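PDB 4Z0C: toll-like receptor 13, which recognises bacterial 23S ribosomal RNA as an innate immune receptor and signals through MYD88 and TRAF6 to activate NF-kappa-B. Local coordinates for residues 252-257 with 273-278; 461-466 with 482-487; 670-675 with 682-687. All coordinates share one frame; numbering follows the deposited sequence.

Contact 1 of 3, residues 252-257 with 273-278; sequences RAMDLS and HLLGNL. With NAG (2-acetamido-2-deoxy-beta-D-glucopyranose), chain F.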
loop_
_atom_site.group_PDB
_atom_site.type_symbol
_atom_site.label_atom_id
_atom_site.label_comp_id
_atom_site.label_asym_id
_atom_site.label_seq_id
_atom_site.Cartn_x
_atom_site.Cartn_y
_atom_site.Cartn_z
ATOM N N ARG A 252 -26.888 -18.685 -36.060
ATOM C CA ARG A 252 -26.920 -19.201 -34.688
ATOM C C ARG A 252 -26.890 -18.081 -33.637
ATOM O O ARG A 252 -27.359 -18.252 -32.507
ATOM C CB ARG A 252 -25.737 -20.140 -34.442
ATOM C CG ARG A 252 -26.018 -21.614 -34.666
ATOM C CD ARG A 252 -25.803 -21.981 -36.094
ATOM N NE ARG A 252 -25.899 -23.422 -36.309
ATOM C CZ ARG A 252 -25.736 -24.013 -37.491
ATOM N NH1 ARG A 252 -25.481 -23.289 -38.577
ATOM N NH2 ARG A 252 -25.833 -25.331 -37.588
ATOM N N ALA A 253 -26.346 -16.930 -34.014
ATOM C CA ALA A 253 -26.124 -15.850 -33.067
ATOM C C ALA A 253 -26.319 -14.512 -33.756
ATOM O O ALA A 253 -25.915 -14.326 -34.912
ATOM C CB ALA A 253 -24.704 -15.950 -32.436
ATOM N N MET A 254 -26.945 -13.581 -33.042
ATOM C CA MET A 254 -27.155 -12.241 -33.560
ATOM C C MET A 254 -26.857 -11.210 -32.494
ATOM O O MET A 254 -27.078 -11.441 -31.305
ATOM C CB MET A 254 -28.600 -12.063 -34.034
ATOM C CG MET A 254 -28.774 -10.850 -34.928
ATOM S SD MET A 254 -30.239 -10.945 -35.950
ATOM C CE MET A 254 -30.022 -9.482 -36.952
ATOM N N ASP A 255 -26.378 -10.055 -32.930
ATOM C CA ASP A 255 -26.132 -8.972 -32.005
ATOM C C ASP A 255 -26.875 -7.754 -32.526
ATOM O O ASP A 255 -26.537 -7.225 -33.583
ATOM C CB ASP A 255 -24.616 -8.690 -31.870
ATOM C CG ASP A 255 -24.276 -7.861 -30.615
ATOM O OD1 ASP A 255 -25.162 -7.133 -30.105
ATOM O OD2 ASP A 255 -23.112 -7.914 -30.150
ATOM N N LEU A 256 -27.880 -7.312 -31.778
ATOM C CA LEU A 256 -28.707 -6.175 -32.167
ATOM C C LEU A 256 -28.631 -4.975 -31.203
ATOM O O LEU A 256 -29.563 -4.161 -31.140
ATOM C CB LEU A 256 -30.170 -6.629 -32.320
ATOM C CG LEU A 256 -30.490 -7.495 -33.545
ATOM C CD1 LEU A 256 -31.918 -7.982 -33.499
ATOM C CD2 LEU A 256 -30.245 -6.690 -34.806
ATOM N N SER A 257 -27.544 -4.874 -30.443
ATOM C CA SER A 257 -27.404 -3.805 -29.439
ATOM C C SER A 257 -27.361 -2.396 -30.035
ATOM O O SER A 257 -26.893 -2.197 -31.148
ATOM C CB SER A 257 -26.125 -4.033 -28.627
ATOM O OG SER A 257 -26.056 -5.364 -28.128
ATOM N N HIS A 273 -40.599 -10.487 -35.657
ATOM C CA HIS A 273 -40.920 -10.945 -37.016
ATOM C C HIS A 273 -39.678 -11.512 -37.697
ATOM O O HIS A 273 -39.756 -12.494 -38.438
ATOM C CB HIS A 273 -41.557 -9.843 -37.888
ATOM C CG HIS A 273 -41.872 -10.298 -39.278
ATOM N ND1 HIS A 273 -42.741 -11.337 -39.541
ATOM C CD2 HIS A 273 -41.390 -9.900 -40.481
ATOM C CE1 HIS A 273 -42.800 -11.541 -40.845
ATOM N NE2 HIS A 273 -41.988 -10.683 -41.438
ATOM N N LEU A 274 -38.537 -10.885 -37.430
ATOM C CA LEU A 274 -37.252 -11.369 -37.924
ATOM C C LEU A 274 -36.820 -12.627 -37.179
ATOM O O LEU A 274 -36.697 -13.703 -37.768
ATOM C CB LEU A 274 -36.179 -10.287 -37.760
ATOM C CG LEU A 274 -34.737 -10.662 -38.102
ATOM C CD1 LEU A 274 -34.637 -11.157 -39.549
ATOM C CD2 LEU A 274 -33.820 -9.483 -37.861
ATOM N N LEU A 275 -36.599 -12.471 -35.876
ATOM C CA LEU A 275 -36.021 -13.511 -35.025
ATOM C C LEU A 275 -36.862 -14.790 -34.982
ATOM O O LEU A 275 -36.318 -15.897 -34.869
ATOM C CB LEU A 275 -35.817 -12.969 -33.604
ATOM C CG LEU A 275 -34.436 -12.428 -33.236
ATOM C CD1 LEU A 275 -33.810 -11.616 -34.367
ATOM C CD2 LEU A 275 -34.531 -11.599 -31.969
ATOM N N GLY A 276 -38.185 -14.629 -35.039
ATOM C CA GLY A 276 -39.101 -15.754 -34.977
ATOM C C GLY A 276 -38.965 -16.733 -36.133
ATOM O O GLY A 276 -39.384 -17.889 -36.029
ATOM N N ASN A 277 -38.367 -16.282 -37.231
ATOM C CA ASN A 277 -38.165 -17.139 -38.404
ATOM C C ASN A 277 -36.732 -17.623 -38.616
ATOM O O ASN A 277 -36.368 -18.020 -39.723
ATOM C CB ASN A 277 -38.671 -16.446 -39.656
ATOM C CG ASN A 277 -40.181 -16.371 -39.700
ATOM O OD1 ASN A 277 -40.870 -17.385 -39.567
ATOM N ND2 ASN A 277 -40.706 -15.159 -39.829
ATOM N N LEU A 278 -35.922 -17.585 -37.560
ATOM C CA LEU A 278 -34.563 -18.099 -37.644
ATOM C C LEU A 278 -34.446 -19.336 -36.761
ATOM O O LEU A 278 -34.203 -19.228 -35.562
ATOM C CB LEU A 278 -33.579 -17.016 -37.216
ATOM C CG LEU A 278 -33.770 -15.697 -37.965
ATOM C CD1 LEU A 278 -32.951 -14.590 -37.327
ATOM C CD2 LEU A 278 -33.405 -15.871 -39.428
HETATM C C1 NAG F . -20.135 -7.563 -31.836
HETATM C C2 NAG F . -19.785 -8.527 -30.710
HETATM C C3 NAG F . -19.422 -7.788 -29.421
HETATM C C4 NAG F . -18.406 -6.700 -29.722
HETATM C C5 NAG F . -19.069 -5.785 -30.746
HETATM C C6 NAG F . -18.320 -4.492 -31.012
HETATM C C7 NAG F . -20.725 -10.703 -30.546
HETATM C C8 NAG F . -21.876 -11.600 -30.196
HETATM N N2 NAG F . -20.920 -9.395 -30.485
HETATM O O3 NAG F . -18.932 -8.682 -28.453
HETATM O O4 NAG F . -18.033 -6.038 -28.539
HETATM O O5 NAG F . -19.155 -6.544 -31.927
HETATM O O6 NAG F . -16.949 -4.812 -31.044
HETATM O O7 NAG F . -19.630 -11.154 -30.867
#

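Contact 2 of 3, residues 461-466 with 482-487; sequences KILEPN and NSLSYF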
loop_
_atom_site.group_PDB
_atom_site.type_symbol
_atom_site.label_atom_id
_atom_site.label_comp_id
_atom_site.label_asym_id
_atom_site.label_seq_id
_atom_site.Cartn_x
_atom_site.Cartn_y
_atom_site.Cartn_z
ATOM N N LYS A 461 -6.906 -7.785 8.981
ATOM C CA LYS A 461 -5.885 -7.635 10.022
ATOM C C LYS A 461 -5.876 -8.878 10.898
ATOM O O LYS A 461 -4.822 -9.419 11.231
ATOM C CB LYS A 461 -6.180 -6.420 10.906
ATOM C CG LYS A 461 -6.100 -5.066 10.209
ATOM C CD LYS A 461 -5.732 -3.961 11.187
ATOM C CE LYS A 461 -6.130 -2.571 10.685
ATOM N NZ LYS A 461 -5.705 -2.268 9.294
ATOM N N ILE A 462 -7.072 -9.327 11.262
ATOM C CA ILE A 462 -7.253 -10.415 12.220
ATOM C C ILE A 462 -7.806 -11.675 11.570
ATOM O O ILE A 462 -8.912 -11.676 11.029
ATOM C CB ILE A 462 -8.226 -9.996 13.362
ATOM C CG1 ILE A 462 -7.779 -8.672 13.985
ATOM C CG2 ILE A 462 -8.345 -11.090 14.414
ATOM C CD1 ILE A 462 -6.453 -8.757 14.718
ATOM N N LEU A 463 -7.027 -12.751 11.625
ATOM C CA LEU A 463 -7.490 -14.055 11.177
ATOM C C LEU A 463 -7.622 -14.985 12.374
ATOM O O LEU A 463 -6.624 -15.431 12.926
ATOM C CB LEU A 463 -6.532 -14.648 10.143
ATOM C CG LEU A 463 -6.235 -13.872 8.859
ATOM C CD1 LEU A 463 -5.341 -14.682 7.950
ATOM C CD2 LEU A 463 -7.501 -13.558 8.146
ATOM N N GLU A 464 -8.856 -15.251 12.787
ATOM C CA GLU A 464 -9.117 -16.185 13.875
ATOM C C GLU A 464 -8.494 -17.544 13.571
ATOM O O GLU A 464 -8.315 -17.912 12.412
ATOM C CB GLU A 464 -10.627 -16.337 14.110
ATOM C CG GLU A 464 -11.285 -15.136 14.785
ATOM C CD GLU A 464 -12.762 -15.378 15.189
ATOM O OE1 GLU A 464 -13.547 -14.401 15.214
ATOM O OE2 GLU A 464 -13.146 -16.536 15.478
ATOM N N PRO A 465 -8.123 -18.283 14.618
ATOM C CA PRO A 465 -7.658 -19.661 14.446
ATOM C C PRO A 465 -8.764 -20.466 13.798
ATOM O O PRO A 465 -9.926 -20.174 14.065
ATOM C CB PRO A 465 -7.454 -20.141 15.884
ATOM C CG PRO A 465 -7.260 -18.888 16.681
ATOM C CD PRO A 465 -8.098 -17.851 16.028
ATOM N N ASN A 466 -8.415 -21.445 12.969
ATOM C CA ASN A 466 -9.405 -22.251 12.248
ATOM C C ASN A 466 -10.317 -21.449 11.299
ATOM O O ASN A 466 -11.444 -21.864 11.015
ATOM C CB ASN A 466 -10.246 -23.088 13.225
ATOM C CG ASN A 466 -9.401 -24.008 14.087
ATOM O OD1 ASN A 466 -8.411 -24.577 13.626
ATOM N ND2 ASN A 466 -9.778 -24.142 15.356
ATOM N N ASN A 482 -3.498 -7.118 1.948
ATOM C CA ASN A 482 -4.225 -6.911 3.180
ATOM C C ASN A 482 -3.321 -6.263 4.198
ATOM O O ASN A 482 -2.376 -5.572 3.822
ATOM C CB ASN A 482 -4.819 -8.217 3.694
ATOM C CG ASN A 482 -6.056 -8.625 2.919
ATOM O OD1 ASN A 482 -7.132 -8.058 3.121
ATOM N ND2 ASN A 482 -5.909 -9.596 2.028
ATOM N N SER A 483 -3.626 -6.457 5.480
ATOM C CA SER A 483 -2.838 -5.857 6.558
ATOM C C SER A 483 -2.420 -6.901 7.580
ATOM O O SER A 483 -2.262 -6.600 8.770
ATOM C CB SER A 483 -3.634 -4.741 7.258
ATOM O OG SER A 483 -3.803 -3.622 6.403
ATOM N N LEU A 484 -2.226 -8.128 7.112
ATOM C CA LEU A 484 -1.825 -9.222 7.989
ATOM C C LEU A 484 -0.398 -8.966 8.455
ATOM O O LEU A 484 0.411 -8.452 7.686
ATOM C CB LEU A 484 -1.929 -10.553 7.242
ATOM C CG LEU A 484 -3.309 -10.740 6.599
ATOM C CD1 LEU A 484 -3.282 -11.834 5.561
ATOM C CD2 LEU A 484 -4.407 -11.008 7.655
ATOM N N SER A 485 -0.106 -9.312 9.714
ATOM C CA SER A 485 1.223 -9.113 10.299
ATOM C C SER A 485 1.778 -10.363 11.003
ATOM O O SER A 485 2.897 -10.760 10.739
ATOM C CB SER A 485 1.245 -7.898 11.226
ATOM O OG SER A 485 0.133 -7.912 12.097
ATOM N N TYR A 486 1.039 -10.956 11.928
ATOM C CA TYR A 486 1.523 -12.170 12.589
ATOM C C TYR A 486 0.621 -13.361 12.286
ATOM O O TYR A 486 -0.523 -13.179 11.870
ATOM C CB TYR A 486 1.634 -11.968 14.105
ATOM C CG TYR A 486 0.306 -11.933 14.832
ATOM C CD1 TYR A 486 -0.304 -13.105 15.267
ATOM C CD2 TYR A 486 -0.326 -10.726 15.105
ATOM C CE1 TYR A 486 -1.517 -13.079 15.938
ATOM C CE2 TYR A 486 -1.537 -10.686 15.779
ATOM C CZ TYR A 486 -2.128 -11.867 16.191
ATOM O OH TYR A 486 -3.334 -11.834 16.853
ATOM N N PHE A 487 1.122 -14.573 12.522
ATOM C CA PHE A 487 0.356 -15.790 12.242
ATOM C C PHE A 487 0.030 -16.575 13.509
ATOM O O PHE A 487 0.918 -16.904 14.282
ATOM C CB PHE A 487 1.155 -16.713 11.317
ATOM C CG PHE A 487 1.694 -16.042 10.083
ATOM C CD1 PHE A 487 0.881 -15.821 8.985
ATOM C CD2 PHE A 487 3.019 -15.620 10.033
ATOM C CE1 PHE A 487 1.381 -15.214 7.848
ATOM C CE2 PHE A 487 3.524 -15.006 8.900
ATOM C CZ PHE A 487 2.701 -14.802 7.804
HETATM O O HOH W 1 -2.250 -11.031 11.232
#

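Contact 3 of 3, residues 670-675 with 682-687; sequences LWFKNW and VHIPFL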
loop_
_atom_site.group_PDB
_atom_site.type_symbol
_atom_site.label_atom_id
_atom_site.label_comp_id
_atom_site.label_asym_id
_atom_site.label_seq_id
_atom_site.Cartn_x
_atom_site.Cartn_y
_atom_site.Cartn_z
ATOM N N LEU A 670 39.596 -9.339 -16.692
ATOM C CA LEU A 670 40.178 -9.950 -17.885
ATOM C C LEU A 670 39.684 -11.378 -18.085
ATOM O O LEU A 670 39.274 -11.722 -19.173
ATOM C CB LEU A 670 41.711 -9.899 -17.874
ATOM C CG LEU A 670 42.352 -10.554 -19.105
ATOM C CD1 LEU A 670 41.884 -9.835 -20.357
ATOM C CD2 LEU A 670 43.871 -10.553 -19.027
ATOM N N TRP A 671 39.690 -12.202 -17.039
ATOM C CA TRP A 671 39.150 -13.551 -17.208
ATOM C C TRP A 671 37.677 -13.537 -17.667
ATOM O O TRP A 671 37.295 -14.273 -18.589
ATOM C CB TRP A 671 39.279 -14.400 -15.933
ATOM C CG TRP A 671 38.579 -15.729 -16.148
ATOM C CD1 TRP A 671 39.096 -16.842 -16.762
ATOM C CD2 TRP A 671 37.218 -16.055 -15.812
ATOM N NE1 TRP A 671 38.150 -17.844 -16.809
ATOM C CE2 TRP A 671 36.990 -17.385 -16.233
ATOM C CE3 TRP A 671 36.179 -15.358 -15.185
ATOM C CZ2 TRP A 671 35.760 -18.030 -16.043
ATOM C CZ3 TRP A 671 34.957 -16.004 -14.999
ATOM C CH2 TRP A 671 34.762 -17.324 -15.420
ATOM N N PHE A 672 36.864 -12.689 -17.035
ATOM C CA PHE A 672 35.437 -12.632 -17.340
ATOM C C PHE A 672 35.172 -12.226 -18.795
ATOM O O PHE A 672 34.412 -12.883 -19.487
ATOM C CB PHE A 672 34.681 -11.697 -16.374
ATOM C CG PHE A 672 33.208 -11.543 -16.707
ATOM C CD1 PHE A 672 32.311 -12.568 -16.424
ATOM C CD2 PHE A 672 32.735 -10.395 -17.340
ATOM C CE1 PHE A 672 30.965 -12.434 -16.726
ATOM C CE2 PHE A 672 31.398 -10.257 -17.657
ATOM C CZ PHE A 672 30.511 -11.279 -17.350
ATOM N N LYS A 673 35.829 -11.160 -19.248
ATOM C CA LYS A 673 35.668 -10.642 -20.600
ATOM C C LYS A 673 35.936 -11.696 -21.678
ATOM O O LYS A 673 35.170 -11.821 -22.637
ATOM C CB LYS A 673 36.575 -9.428 -20.801
ATOM C CG LYS A 673 36.877 -9.091 -22.250
ATOM C CD LYS A 673 38.105 -8.188 -22.326
ATOM C CE LYS A 673 38.582 -7.968 -23.757
ATOM N NZ LYS A 673 39.315 -9.153 -24.301
ATOM N N ASN A 674 37.021 -12.448 -21.521
ATOM C CA ASN A 674 37.346 -13.511 -22.475
ATOM C C ASN A 674 36.408 -14.712 -22.403
ATOM O O ASN A 674 35.985 -15.238 -23.434
ATOM C CB ASN A 674 38.802 -13.955 -22.306
ATOM C CG ASN A 674 39.774 -12.928 -22.833
ATOM O OD1 ASN A 674 39.521 -12.293 -23.855
ATOM N ND2 ASN A 674 40.855 -12.704 -22.099
ATOM N N TRP A 675 36.076 -15.128 -21.179
ATOM C CA TRP A 675 35.221 -16.288 -20.960
ATOM C C TRP A 675 33.783 -15.990 -21.398
ATOM O O TRP A 675 33.121 -16.841 -22.001
ATOM C CB TRP A 675 35.247 -16.726 -19.491
ATOM C CG TRP A 675 34.200 -17.760 -19.168
ATOM C CD1 TRP A 675 34.311 -19.111 -19.323
ATOM C CD2 TRP A 675 32.876 -17.523 -18.660
ATOM N NE1 TRP A 675 33.141 -19.731 -18.937
ATOM C CE2 TRP A 675 32.250 -18.780 -18.519
ATOM C CE3 TRP A 675 32.165 -16.374 -18.303
ATOM C CZ2 TRP A 675 30.943 -18.919 -18.047
ATOM C CZ3 TRP A 675 30.859 -16.515 -17.827
ATOM C CH2 TRP A 675 30.267 -17.776 -17.702
ATOM N N VAL A 682 27.115 -20.708 -21.776
ATOM C CA VAL A 682 26.434 -19.692 -21.004
ATOM C C VAL A 682 26.173 -18.422 -21.795
ATOM O O VAL A 682 27.097 -17.802 -22.318
ATOM C CB VAL A 682 27.208 -19.310 -19.717
ATOM C CG1 VAL A 682 26.427 -18.235 -18.936
ATOM C CG2 VAL A 682 27.437 -20.533 -18.846
ATOM N N HIS A 683 24.899 -18.033 -21.852
ATOM C CA HIS A 683 24.499 -16.773 -22.469
ATOM C C HIS A 683 24.545 -15.616 -21.465
ATOM O O HIS A 683 24.191 -15.783 -20.309
ATOM C CB HIS A 683 23.104 -16.852 -23.115
ATOM C CG HIS A 683 22.694 -15.566 -23.752
ATOM N ND1 HIS A 683 23.220 -15.131 -24.948
ATOM C CD2 HIS A 683 21.871 -14.576 -23.324
ATOM C CE1 HIS A 683 22.722 -13.944 -25.247
ATOM N NE2 HIS A 683 21.899 -13.587 -24.276
ATOM N N ILE A 684 24.986 -14.452 -21.934
ATOM C CA ILE A 684 25.176 -13.284 -21.095
ATOM C C ILE A 684 24.576 -12.034 -21.740
ATOM O O ILE A 684 25.166 -11.449 -22.642
ATOM C CB ILE A 684 26.679 -13.099 -20.687
ATOM C CG1 ILE A 684 27.052 -14.183 -19.674
ATOM C CG2 ILE A 684 26.948 -11.709 -20.063
ATOM C CD1 ILE A 684 28.443 -14.552 -19.665
ATOM N N PRO A 685 23.378 -11.643 -21.272
ATOM C CA PRO A 685 22.542 -10.573 -21.824
ATOM C C PRO A 685 23.251 -9.242 -22.045
ATOM O O PRO A 685 23.735 -8.609 -21.095
ATOM C CB PRO A 685 21.454 -10.386 -20.758
ATOM C CG PRO A 685 21.468 -11.617 -19.930
ATOM C CD PRO A 685 22.634 -12.476 -20.311
ATOM N N PHE A 686 23.251 -8.828 -23.310
ATOM C CA PHE A 686 23.715 -7.516 -23.758
ATOM C C PHE A 686 25.202 -7.285 -23.532
ATOM O O PHE A 686 25.672 -6.152 -23.616
ATOM C CB PHE A 686 22.876 -6.391 -23.146
ATOM C CG PHE A 686 21.387 -6.618 -23.254
ATOM C CD1 PHE A 686 20.756 -6.605 -24.493
ATOM C CD2 PHE A 686 20.623 -6.861 -22.124
ATOM C CE1 PHE A 686 19.388 -6.825 -24.609
ATOM C CE2 PHE A 686 19.250 -7.077 -22.229
ATOM C CZ PHE A 686 18.632 -7.055 -23.485
ATOM N N LEU A 687 25.924 -8.381 -23.300
ATOM C CA LEU A 687 27.369 -8.395 -23.032
ATOM C C LEU A 687 28.164 -7.427 -23.896
ATOM O O LEU A 687 28.932 -6.619 -23.382
ATOM C CB LEU A 687 27.924 -9.803 -23.256
ATOM C CG LEU A 687 29.455 -9.936 -23.305
ATOM C CD1 LEU A 687 30.055 -9.676 -21.919
ATOM C CD2 LEU A 687 29.855 -11.303 -23.816
#

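Contact 1 of 3, residues 252-257 with 273-278
The carboxylate of Asp255 is held at both oxygens. OD2 takes a hydrogen bond from the acetamido N2 of the N-acetylglucosamine, 2.7 Å away with an N-H...O angle of 161°, and OD1 accepts one from Ser257 OG at 2.8 Å, reached nearly along the C-O axis. A weak third bond runs from Ser257 N to the same OD1, so the acid is steadied by a residue just past its strand while it meets the sugar, which belongs to a glycan probably carried by Asn232 on the neighbouring strand. Ser257 OG is in turn bound by the backbone N of Gln287.

On the side turned to the helix, Met254 and Leu256 are apolar. Met254, next to Asp255, has an extended side chain that sets out toward the helix (CG anti to the backbone N, chi1 -164°), which lets its last two atoms do the touching. CE comes 3.9 Å from CD2 of Leu274, and SD lies 4.0 Å from CD1 of Leu275, with both leucines running obliquely to the thioether. Leu275 does not set out toward the strand, but its end bends back to it. Its CD1 also meets CD1 of Leu256 at 4.2 Å, the two side chains lying antiparallel as they pass. The flexible, unbranched methionine suits the long reach, since its CA is still 9.1 Å from that of Leu275; the branched leucines fill the width between. A type I turn spans Leu275 to Leu278, where Gly276 and Asn277 face solvent.

Segment 252-257 thus offers an acid to the glycan and apolar residues to a core backed by helix 268-275, a division common in leucine-rich repeat solenoids, where strands line one face and apolar residues fill the interior.

Contact 2 of 3, residues 461-466 with 482-487
Leu463 and Leu484 meet at about a right angle, one branched end set against another. A single methyl does the touching on the Leu484 side: CD2 lies 3.6 Å from Leu463 CG and 3.8 Å from Leu463 CD1, with CD2 of Leu463 only slightly farther, so it rests in the fork of the other leucine. Leu463 starts out toward the opposite segment, whereas Leu484 leaves its backbone obliquely; with CG anti to the carbonyl carbon (chi1 -52°), its methyl swings across to the partner. Leu484 CD2 also lies 3.9 Å from Lys461 O.

These positions follow the repeat sequence. Asn482 and Leu484 are the asparagine and the following leucine of the leucine-rich repeat consensus, and Leu463 is a consensus leucine of the preceding repeat, on the short strand 462-463. Asn482 binds the backbone N of Leu460 through OD1 and backbone oxygens of Leu455 and Leu479 through ND2, and its side chain touches Asn458 and Asn506, as in the asparagine ladder that ties successive coils together.

Farther out, Lys461 lies alongside Ser483. The side chain sets out away from the other segment, but the chain is bent at its end (chi4 -49°), placing NZ 3.7 Å from Ser483 OG while CG passes 3.9 Å from Ser483 CB. The small serine lets the aliphatic part of the lysine lie close, and the ammonium stays on the exposed surface.

No direct hydrogen bond joins the segments; water 1 does that work. It donates to Lys461 O at 3.0 Å and to Tyr486 O at 2.8 Å, and accepts from Ser485 N, so that one water ties Lys461 O to two backbone groups of the 482-487 loop.

Contact 3 of 3, residues 670-675 with 682-687
Apolar contacts carry this interface, and Trp675 is at its centre. The benzene end of the indole does the work: CZ3 meets the terminal methyl CD1 of Ile684 at 3.6 Å, the two side chains crossing at about a right angle, while CZ2 lies 3.9 Å from Val682 CG2. CG of Trp675 stands anti to the backbone N (chi1 170°), which carries the large ring off the helix so that it reaches across a separation in which the nearest CA atoms, those of Trp675 and Val682, are 9.4 Å apart. Ile684 CD1 also approaches Phe672 CE1 at 4.4 Å, so its tip abuts two aromatic residues one helical turn apart, and branched Val682 packs beside it, against CZ2 and CH2 on the same side of the indole.

Within the helix the rings support one another. Trp671 CH2 sits 3.7 Å above one face of the Trp675 indole, offset toward its rim, and Trp675 CB likewise covers one face of Trp671.

Polar groups are kept off the contact: Lys673 NZ bonds weakly to Asn674 OD1, and Asn674 ND2 reaches Asp706. Backbone bonding shapes the partner loop, a type II turn closed by Leu687 N to Ile684 O at 3.2 Å; Pro685 fits its second position.

Beyond the segments, Phe672 and Val682 both touch Phe656 of strand 655-657, and His683 meets Tyr1 and Phe3 at the start of the chain. Helix 670-678 with its returning loop thereby covers the last repeat strand, the arrangement of an LRRCT capping domain.

The three contacts follow one another along the chain without touching: contact 1 opening in the tenth repeat, contact 2 between the eighteenth and nineteenth, contact 3 in the C-terminal cap. Their centres lie 53 Å apart for contacts 1 and 2, 47 Å for contacts 2 and 3, and 65 Å for contacts 1 and 3, which sit on opposite sides of the chain's centre. All belong to the ectodomain, a solenoid with its cap, whose curve brings the cap back to the N-terminal residues. The nearest atoms of the bound RNA are about 8 Å from contact 2 and about 6 Å from contact 3, but about 21 Å from contact 1, which lies beside a glycan.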